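Local structure of ATP phosphoribosyltransferase (Methanobacterium thermoautotrophicum, 2VD3) at residues I5-S11 against I47-R53; V61-D67 against I187-S192; A94-A100 against L157-S162. The protein probably catalyses the condensation of ATP with 5-phosphoribose 1-diphosphate to N'-(5'-phosphoribosyl)-ATP, the first step of histidine biosynthesis, where the pathway is probably regulated. One frame throughout, in Å; residues are numbered along the deposited sequence.

Interaction 1. Residues I5-S11 against I47-R53; sequences IRIAVPS and IEVMFSR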
loop_
_atom_site.group_PDB
_atom_site.type_symbol
_atom_site.label_atom_id
_atom_site.label_comp_id
_atom_site.label_asym_id
_atom_site.label_seq_id
_atom_site.Cartn_x
_atom_site.Cartn_y
_atom_site.Cartn_z
ATOM N N ILE A 5 27.468 -9.391 18.952
ATOM C CA ILE A 5 26.496 -8.418 19.438
ATOM C C ILE A 5 25.289 -8.267 18.522
ATOM O O ILE A 5 25.374 -8.450 17.305
ATOM C CB ILE A 5 27.112 -7.025 19.781
ATOM C CG1 ILE A 5 27.852 -6.429 18.579
ATOM C CG2 ILE A 5 27.971 -7.117 21.064
ATOM C CD1 ILE A 5 28.190 -4.950 18.709
ATOM N N ARG A 6 24.163 -7.937 19.139
ATOM C CA ARG A 6 22.928 -7.703 18.434
ATOM C C ARG A 6 22.527 -6.261 18.692
ATOM O O ARG A 6 22.411 -5.837 19.844
ATOM C CB ARG A 6 21.854 -8.686 18.920
ATOM C CG ARG A 6 20.504 -8.550 18.228
ATOM C CD ARG A 6 19.426 -9.369 18.930
ATOM N NE ARG A 6 19.585 -10.784 18.625
ATOM C CZ ARG A 6 19.152 -11.785 19.383
ATOM N NH1 ARG A 6 19.374 -13.032 18.999
ATOM N NH2 ARG A 6 18.512 -11.545 20.524
ATOM N N ILE A 7 22.353 -5.504 17.614
ATOM C CA ILE A 7 21.860 -4.126 17.700
ATOM C C ILE A 7 20.418 -3.988 17.196
ATOM O O ILE A 7 20.072 -4.434 16.088
ATOM C CB ILE A 7 22.810 -3.101 17.018
ATOM C CG1 ILE A 7 22.197 -1.696 17.020
ATOM C CG2 ILE A 7 23.172 -3.523 15.613
ATOM C CD1 ILE A 7 23.242 -0.578 17.202
ATOM N N ALA A 8 19.596 -3.368 18.035
ATOM C CA ALA A 8 18.198 -3.130 17.747
ATOM C C ALA A 8 18.054 -1.859 16.924
ATOM O O ALA A 8 18.468 -0.781 17.340
ATOM C CB ALA A 8 17.399 -3.037 19.042
ATOM N N VAL A 9 17.476 -1.997 15.742
ATOM C CA VAL A 9 17.350 -0.880 14.810
ATOM C C VAL A 9 15.881 -0.744 14.449
ATOM O O VAL A 9 15.219 -1.747 14.188
ATOM C CB VAL A 9 18.235 -1.111 13.551
ATOM C CG1 VAL A 9 17.950 -0.097 12.447
ATOM C CG2 VAL A 9 19.721 -1.096 13.942
ATOM N N PRO A 10 15.348 0.489 14.486
ATOM C CA PRO A 10 13.939 0.693 14.141
ATOM C C PRO A 10 13.593 0.159 12.762
ATOM O O PRO A 10 14.401 0.270 11.829
ATOM C CB PRO A 10 13.776 2.211 14.224
ATOM C CG PRO A 10 14.805 2.604 15.239
ATOM C CD PRO A 10 15.986 1.756 14.895
ATOM N N SER A 11 12.405 -0.435 12.661
ATOM C CA SER A 11 11.933 -1.104 11.446
ATOM C C SER A 11 11.091 -0.196 10.567
ATOM O O SER A 11 11.096 -0.332 9.342
ATOM C CB SER A 11 11.124 -2.346 11.808
ATOM O OG SER A 11 10.302 -2.100 12.936
ATOM N N ILE A 47 28.546 -8.701 14.276
ATOM C CA ILE A 47 27.432 -7.800 14.501
ATOM C C ILE A 47 26.203 -8.226 13.716
ATOM O O ILE A 47 26.247 -8.332 12.490
ATOM C CB ILE A 47 27.800 -6.312 14.190
ATOM C CG1 ILE A 47 28.970 -5.855 15.075
ATOM C CG2 ILE A 47 26.581 -5.399 14.387
ATOM C CD1 ILE A 47 29.670 -4.612 14.589
ATOM N N GLU A 48 25.109 -8.467 14.429
ATOM C CA GLU A 48 23.822 -8.675 13.778
ATOM C C GLU A 48 22.822 -7.563 14.132
ATOM O O GLU A 48 22.991 -6.827 15.117
ATOM C CB GLU A 48 23.259 -10.067 14.079
ATOM C CG GLU A 48 22.323 -10.107 15.262
ATOM C CD GLU A 48 22.094 -11.501 15.808
ATOM O OE1 GLU A 48 21.645 -11.590 16.972
ATOM O OE2 GLU A 48 22.362 -12.494 15.087
ATOM N N VAL A 49 21.790 -7.446 13.305
ATOM C CA VAL A 49 20.777 -6.422 13.481
ATOM C C VAL A 49 19.445 -7.089 13.751
ATOM O O VAL A 49 19.057 -8.027 13.042
ATOM C CB VAL A 49 20.701 -5.481 12.249
ATOM C CG1 VAL A 49 19.418 -4.652 12.255
ATOM C CG2 VAL A 49 21.930 -4.578 12.209
ATOM N N MET A 50 18.778 -6.631 14.810
ATOM C CA MET A 50 17.395 -6.998 15.062
ATOM C C MET A 50 16.461 -5.837 14.739
ATOM O O MET A 50 16.565 -4.761 15.335
ATOM C CB MET A 50 17.182 -7.447 16.512
ATOM C CG MET A 50 15.743 -7.903 16.760
ATOM S SD MET A 50 15.373 -8.534 18.403
ATOM C CE MET A 50 15.706 -7.081 19.399
ATOM N N PHE A 51 15.546 -6.066 13.806
ATOM C CA PHE A 51 14.523 -5.087 13.487
ATOM C C PHE A 51 13.407 -5.073 14.530
ATOM O O PHE A 51 12.653 -6.028 14.680
ATOM C CB PHE A 51 13.975 -5.315 12.081
ATOM C CG PHE A 51 14.978 -5.055 11.005
ATOM C CD1 PHE A 51 15.341 -6.060 10.122
ATOM C CD2 PHE A 51 15.582 -3.797 10.886
ATOM C CE1 PHE A 51 16.280 -5.818 9.119
ATOM C CE2 PHE A 51 16.525 -3.545 9.908
ATOM C CZ PHE A 51 16.876 -4.555 9.017
ATOM N N SER A 52 13.320 -3.959 15.240
ATOM C CA SER A 52 12.396 -3.795 16.329
ATOM C C SER A 52 11.669 -2.487 16.135
ATOM O O SER A 52 12.234 -1.564 15.560
ATOM C CB SER A 52 13.183 -3.741 17.637
ATOM O OG SER A 52 13.915 -4.935 17.847
ATOM N N ARG A 53 10.425 -2.398 16.599
ATOM C CA ARG A 53 9.730 -1.115 16.655
ATOM C C ARG A 53 10.394 -0.179 17.660
ATOM O O ARG A 53 10.835 -0.604 18.737
ATOM C CB ARG A 53 8.243 -1.304 16.962
ATOM C CG ARG A 53 7.409 -1.541 15.695
ATOM C CD ARG A 53 5.954 -1.779 16.007
ATOM N NE ARG A 53 5.197 -2.159 14.813
ATOM C CZ ARG A 53 3.921 -2.549 14.819
ATOM N NH1 ARG A 53 3.324 -2.876 13.679
ATOM N NH2 ARG A 53 3.238 -2.616 15.958
#

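Interaction 2. Residues V61-D67 against I187-S192; sequences VADGAAD and IANRES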
loop_
_atom_site.group_PDB
_atom_site.type_symbol
_atom_site.label_atom_id
_atom_site.label_comp_id
_atom_site.label_asym_id
_atom_site.label_seq_id
_atom_site.Cartn_x
_atom_site.Cartn_y
_atom_site.Cartn_z
ATOM N N VAL A 61 16.775 -3.422 24.962
ATOM C CA VAL A 61 18.139 -3.130 25.370
ATOM C C VAL A 61 18.294 -3.206 26.886
ATOM O O VAL A 61 19.302 -3.708 27.380
ATOM C CB VAL A 61 18.623 -1.762 24.807
ATOM C CG1 VAL A 61 20.019 -1.404 25.322
ATOM C CG2 VAL A 61 18.604 -1.778 23.267
ATOM N N ALA A 62 17.295 -2.738 27.628
ATOM C CA ALA A 62 17.353 -2.789 29.097
ATOM C C ALA A 62 17.420 -4.235 29.591
ATOM O O ALA A 62 18.135 -4.539 30.542
ATOM C CB ALA A 62 16.157 -2.064 29.717
ATOM N N ASP A 63 16.688 -5.113 28.907
ATOM C CA ASP A 63 16.529 -6.499 29.323
ATOM C C ASP A 63 17.626 -7.417 28.811
ATOM O O ASP A 63 17.897 -8.449 29.406
ATOM C CB ASP A 63 15.154 -7.023 28.911
ATOM C CG ASP A 63 14.035 -6.455 29.775
ATOM O OD1 ASP A 63 14.242 -6.291 31.015
ATOM O OD2 ASP A 63 12.946 -6.173 29.216
ATOM N N GLY A 64 18.252 -7.034 27.710
ATOM C CA GLY A 64 19.360 -7.790 27.167
ATOM C C GLY A 64 18.985 -8.626 25.963
ATOM O O GLY A 64 19.773 -9.462 25.522
ATOM N N ALA A 65 17.783 -8.411 25.429
ATOM C CA ALA A 65 17.381 -9.033 24.167
ATOM C C ALA A 65 18.214 -8.467 23.020
ATOM O O ALA A 65 18.426 -9.136 22.006
ATOM C CB ALA A 65 15.910 -8.811 23.911
ATOM N N ALA A 66 18.658 -7.225 23.191
ATOM C CA ALA A 66 19.626 -6.567 22.309
ATOM C C ALA A 66 20.733 -5.959 23.173
ATOM O O ALA A 66 20.464 -5.385 24.230
ATOM C CB ALA A 66 18.949 -5.472 21.486
ATOM N N ASP A 67 21.973 -6.075 22.713
ATOM C CA ASP A 67 23.111 -5.470 23.400
ATOM C C ASP A 67 23.117 -3.963 23.256
ATOM O O ASP A 67 23.500 -3.246 24.181
ATOM C CB ASP A 67 24.413 -6.021 22.837
ATOM C CG ASP A 67 24.434 -7.510 22.831
ATOM O OD1 ASP A 67 24.679 -8.095 23.902
ATOM O OD2 ASP A 67 24.190 -8.094 21.755
ATOM N N ILE A 187 22.314 3.361 22.333
ATOM C CA ILE A 187 22.252 2.902 23.729
ATOM C C ILE A 187 22.820 1.510 23.905
ATOM O O ILE A 187 23.058 0.801 22.925
ATOM C CB ILE A 187 20.816 2.950 24.331
ATOM C CG1 ILE A 187 19.832 2.133 23.489
ATOM C CG2 ILE A 187 20.359 4.390 24.524
ATOM C CD1 ILE A 187 18.475 1.933 24.151
ATOM N N ALA A 188 23.032 1.120 25.162
ATOM C CA ALA A 188 23.653 -0.146 25.453
ATOM C C ALA A 188 23.147 -0.768 26.745
ATOM O O ALA A 188 22.857 -0.057 27.726
ATOM C CB ALA A 188 25.180 0.007 25.505
ATOM N N ASN A 189 23.053 -2.097 26.727
ATOM C CA ASN A 189 22.837 -2.870 27.919
ATOM C C ASN A 189 24.115 -2.794 28.760
ATOM O O ASN A 189 25.226 -2.811 28.219
ATOM C CB ASN A 189 22.516 -4.316 27.542
ATOM C CG ASN A 189 22.246 -5.184 28.740
ATOM O OD1 ASN A 189 23.160 -5.786 29.291
ATOM N ND2 ASN A 189 20.995 -5.249 29.159
ATOM N N ARG A 190 23.960 -2.694 30.077
ATOM C CA ARG A 190 25.108 -2.580 30.954
ATOM C C ARG A 190 25.882 -3.892 31.041
ATOM O O ARG A 190 27.115 -3.908 30.948
ATOM C CB ARG A 190 24.670 -2.129 32.334
ATOM C CG ARG A 190 25.815 -1.745 33.212
ATOM C CD ARG A 190 25.296 -1.263 34.532
ATOM N NE ARG A 190 26.369 -0.995 35.487
ATOM C CZ ARG A 190 26.977 0.179 35.612
ATOM N NH1 ARG A 190 27.935 0.329 36.510
ATOM N NH2 ARG A 190 26.628 1.200 34.832
ATOM N N GLU A 191 25.153 -4.989 31.204
ATOM C CA GLU A 191 25.774 -6.303 31.286
ATOM C C GLU A 191 26.477 -6.647 29.977
ATOM O O GLU A 191 27.518 -7.298 29.995
ATOM C CB GLU A 191 24.735 -7.365 31.650
ATOM C CG GLU A 191 25.276 -8.536 32.438
ATOM N N SER A 192 25.914 -6.200 28.849
ATOM C CA SER A 192 26.531 -6.418 27.537
ATOM C C SER A 192 27.846 -5.656 27.418
ATOM O O SER A 192 28.831 -6.173 26.871
ATOM C CB SER A 192 25.605 -5.988 26.399
ATOM O OG SER A 192 24.455 -6.804 26.329
#

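Interaction 3. Residues A94-A100 against L157-S162; sequences ASLVLAA and LITDLS. With MG (magnesium ion), chain J.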
loop_
_atom_site.group_PDB
_atom_site.type_symbol
_atom_site.label_atom_id
_atom_site.label_comp_id
_atom_site.label_asym_id
_atom_site.label_seq_id
_atom_site.Cartn_x
_atom_site.Cartn_y
_atom_site.Cartn_z
ATOM N N ALA A 94 13.689 16.651 17.584
ATOM C CA ALA A 94 12.292 17.023 17.709
ATOM C C ALA A 94 12.041 17.459 19.126
ATOM O O ALA A 94 12.700 16.989 20.053
ATOM C CB ALA A 94 11.392 15.852 17.349
ATOM N N SER A 95 11.108 18.389 19.278
ATOM C CA SER A 95 10.740 18.913 20.583
ATOM C C SER A 95 9.368 18.406 20.977
ATOM O O SER A 95 8.414 18.521 20.206
ATOM C CB SER A 95 10.728 20.445 20.559
ATOM O OG SER A 95 12.022 20.968 20.300
ATOM N N LEU A 96 9.263 17.830 22.171
ATOM C CA LEU A 96 7.942 17.586 22.737
ATOM C C LEU A 96 7.506 18.866 23.423
ATOM O O LEU A 96 8.017 19.204 24.487
ATOM C CB LEU A 96 7.944 16.420 23.728
ATOM C CG LEU A 96 6.543 16.088 24.252
ATOM C CD1 LEU A 96 5.685 15.449 23.152
ATOM C CD2 LEU A 96 6.606 15.213 25.477
ATOM N N VAL A 97 6.580 19.583 22.796
ATOM C CA VAL A 97 6.110 20.871 23.318
ATOM C C VAL A 97 4.732 20.762 23.958
ATOM O O VAL A 97 3.973 19.836 23.659
ATOM C CB VAL A 97 6.093 21.999 22.231
ATOM C CG1 VAL A 97 7.495 22.286 21.724
ATOM C CG2 VAL A 97 5.127 21.674 21.083
ATOM N N LEU A 98 4.427 21.702 24.850
ATOM C CA LEU A 98 3.078 21.864 25.373
ATOM C C LEU A 98 2.434 22.997 24.597
ATOM O O LEU A 98 2.991 24.089 24.517
ATOM C CB LEU A 98 3.102 22.189 26.867
ATOM C CG LEU A 98 1.778 22.179 27.640
ATOM C CD1 LEU A 98 1.169 20.783 27.721
ATOM C CD2 LEU A 98 1.994 22.733 29.034
ATOM N N ALA A 99 1.268 22.729 24.014
ATOM C CA ALA A 99 0.603 23.691 23.136
ATOM C C ALA A 99 -0.854 23.918 23.522
ATOM O O ALA A 99 -1.507 23.025 24.068
ATOM C CB ALA A 99 0.712 23.248 21.683
ATOM N N ALA A 100 -1.346 25.121 23.234
ATOM C CA ALA A 100 -2.725 25.510 23.528
ATOM C C ALA A 100 -3.403 26.107 22.289
ATOM O O ALA A 100 -2.721 26.696 21.448
ATOM C CB ALA A 100 -2.747 26.510 24.672
ATOM N N LEU A 157 -5.439 21.340 26.443
ATOM C CA LEU A 157 -4.065 21.423 25.948
ATOM C C LEU A 157 -3.577 20.103 25.363
ATOM O O LEU A 157 -4.136 19.034 25.622
ATOM C CB LEU A 157 -3.113 21.846 27.065
ATOM C CG LEU A 157 -3.422 23.107 27.867
ATOM C CD1 LEU A 157 -2.708 23.057 29.199
ATOM C CD2 LEU A 157 -3.019 24.332 27.083
ATOM N N ILE A 158 -2.518 20.187 24.572
ATOM C CA ILE A 158 -1.928 19.006 23.970
ATOM C C ILE A 158 -0.422 19.048 24.133
ATOM O O ILE A 158 0.145 20.086 24.455
ATOM C CB ILE A 158 -2.298 18.861 22.455
ATOM C CG1 ILE A 158 -1.587 19.918 21.602
ATOM C CG2 ILE A 158 -3.814 18.940 22.253
ATOM C CD1 ILE A 158 -1.395 19.520 20.146
ATOM N N THR A 159 0.215 17.905 23.938
ATOM C CA THR A 159 1.647 17.868 23.730
ATOM C C THR A 159 1.824 17.487 22.279
ATOM O O THR A 159 0.914 16.921 21.668
ATOM C CB THR A 159 2.367 16.840 24.631
ATOM O OG1 THR A 159 2.030 15.513 24.217
ATOM C CG2 THR A 159 2.011 17.046 26.105
ATOM N N ASP A 160 2.981 17.803 21.718
ATOM C CA ASP A 160 3.251 17.434 20.341
ATOM C C ASP A 160 4.734 17.407 20.043
ATOM O O ASP A 160 5.524 18.127 20.664
ATOM C CB ASP A 160 2.537 18.386 19.377
ATOM C CG ASP A 160 2.320 17.769 18.020
ATOM O OD1 ASP A 160 1.954 18.502 17.086
ATOM O OD2 ASP A 160 2.516 16.543 17.886
ATOM N N LEU A 161 5.098 16.584 19.070
ATOM C CA LEU A 161 6.482 16.382 18.692
ATOM C C LEU A 161 6.741 17.030 17.326
ATOM O O LEU A 161 6.156 16.612 16.338
ATOM C CB LEU A 161 6.753 14.873 18.641
ATOM C CG LEU A 161 8.153 14.299 18.862
ATOM C CD1 LEU A 161 8.664 14.625 20.254
ATOM C CD2 LEU A 161 8.121 12.788 18.617
ATOM N N SER A 162 7.608 18.045 17.264
ATOM C CA SER A 162 7.850 18.771 16.002
ATOM C C SER A 162 9.244 19.377 15.880
ATOM O O SER A 162 9.857 19.744 16.889
ATOM C CB SER A 162 6.827 19.898 15.847
ATOM O OG SER A 162 6.960 20.818 16.922
HETATM MG MG MG J . 2.960 14.838 16.559
#

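Interaction 1. Residues I5-S11 against I47-R53
Backbone bonds join I5-S11 to I47-R53 as neighbouring parallel strands, their axes 33° apart. I5 O and I7 O accept E48 N and M50 N, I7 N and V9 N bond back to E48 O and M50 O, and V9 O takes S52 N. On the face of A8 and M50, R6 NE donates to E48 OE1 at 2.8 Å, a bent bond on the anti side of that oxygen and out of the carboxylate plane, and R6 NH1 adds a weak bond to the same atom; the guanidinium and carboxylate planes are 8° apart but stepped. The R6 chain has CG anti to the backbone N (chi1 -179°) and bends at chi3, which brings NE alongside E48 and leaves R6 CD 3.8 Å from M50 CB. On the other face, I5 CG1 runs alongside I47 CG1 at 3.7 Å, and I7 CG2 reaches V49 CG2 at 3.8 Å. V49 CG1 touches V9 CG2 and one face of the F51 ring. Since R6 NH2 also bonds A65 O, a methionine in its place would probably leave E48 without its cationic mate and A65 O without this donor. The salt bridge thus adds a charged tie to the backbone pairing, while NH2 separately binds a neutral carbonyl.

Interaction 2. Residues V61-D67 against I187-S192
D67 O receives N189 N at 2.8 Å, nearly straight at N-H...O 171°, so that the backbone of V61-D67 meets I187-S192 where strand 173-188 gives way to helix 190-195. The N189 side chain points toward V61-D67. With its CG trans to the backbone N (chi1 -179°), the amide reaches the end of helix 57-63, where N189 ND2 donates to V61 O at 2.9 Å; the acceptor lies in the amide plane. The other end of the same amide turns back on its own segment: N189 OD1 accepts S192 N at 2.8 Å through an in-plane lone pair, making N189 the N-cap of the following helix. S192 uses its hydroxyl across the contact, OG donating to D67 OD1 at 2.8 Å on the anti side of the carboxylate. That carboxylate has further partners, a salt bridge from OD1 to K196 and a hydrogen bond from R6 N to OD2. V61 also packs obliquely on I187, with V61 CB 3.8 Å from I187 CD1, and V61 CG1 rests 3.5 Å from A188 C. Beyond helix 57-63 the chain turns through G64 at positive phi, where a CB would be jammed against the carbonyl O of D63 and would also approach N189 ND2. One buried amide therefore ties the end of one helix to the start of another, and K196 would probably help stabilise the negative charge of D67.

Interaction 3. Residues A94-A100 against L157-S162
L161 lies beside L96 and A94, its CD1 4.0 Å from L96 CB and its CG 3.9 Å from A94 CB, in an antiparallel strand pair of the mixed sheet of the ATP phosphoribosyltransferase domain, whose family belongs to the periplasmic-binding-protein clan. The axes of A94-A100 and L157-S162 run at 159°. Three hydrogen-bonded pairs, S95 with S162, V97 with D160 and A99 with I158, alternate with the non-hydrogen-bonded pairs L96-L161 and L98-T159. In the central pair V97 N reaches D160 O at 2.8 Å, with the donor in the carbonyl plane. On the face of L96 and L98, L98 crosses the T159 side chain, with L98 CD1 4.2 Å from T159 CG2; the T159 hydroxyl bonds T120. The opposite face carries A99 CB against I158 CG1 at 4.0 Å, and here helix 166-170 adds L168 over V97, A99 and D160. S95, on this face too, sends its hydroxyl to E181. D160 stands in the middle of the pair, its CG roughly anti to the backbone N (chi1 -157°), which carries the carboxylate out to the magnesium ion. Its OD2 binds that ion at 2.2 Å and also accepts a weak 2.8 Å bond from L161 N.

In the fold
Interactions 1 and 3 are strand pairs within one mixed sheet, and interaction 2 sits at the end of strand 173-188 of that sheet. Interactions 1 and 2 adjoin, with centres 12 Å apart: helix 57-63 follows strand 47-52 in the chain, and D67 and A65 both bond to R6. Interaction 3 lies farther off, about 29 Å from interaction 1 and 30 Å from interaction 2 between centres, with nearest atoms about 13 and 15 Å away. Along the chain interaction 1 closes first; interaction 3 is nested inside the loop closed by interaction 2. Strand 173-188 links the two regions, since it pairs with 94-101 and its end enters interaction 2, while interactions 1 and 2 both also touch the second subunit.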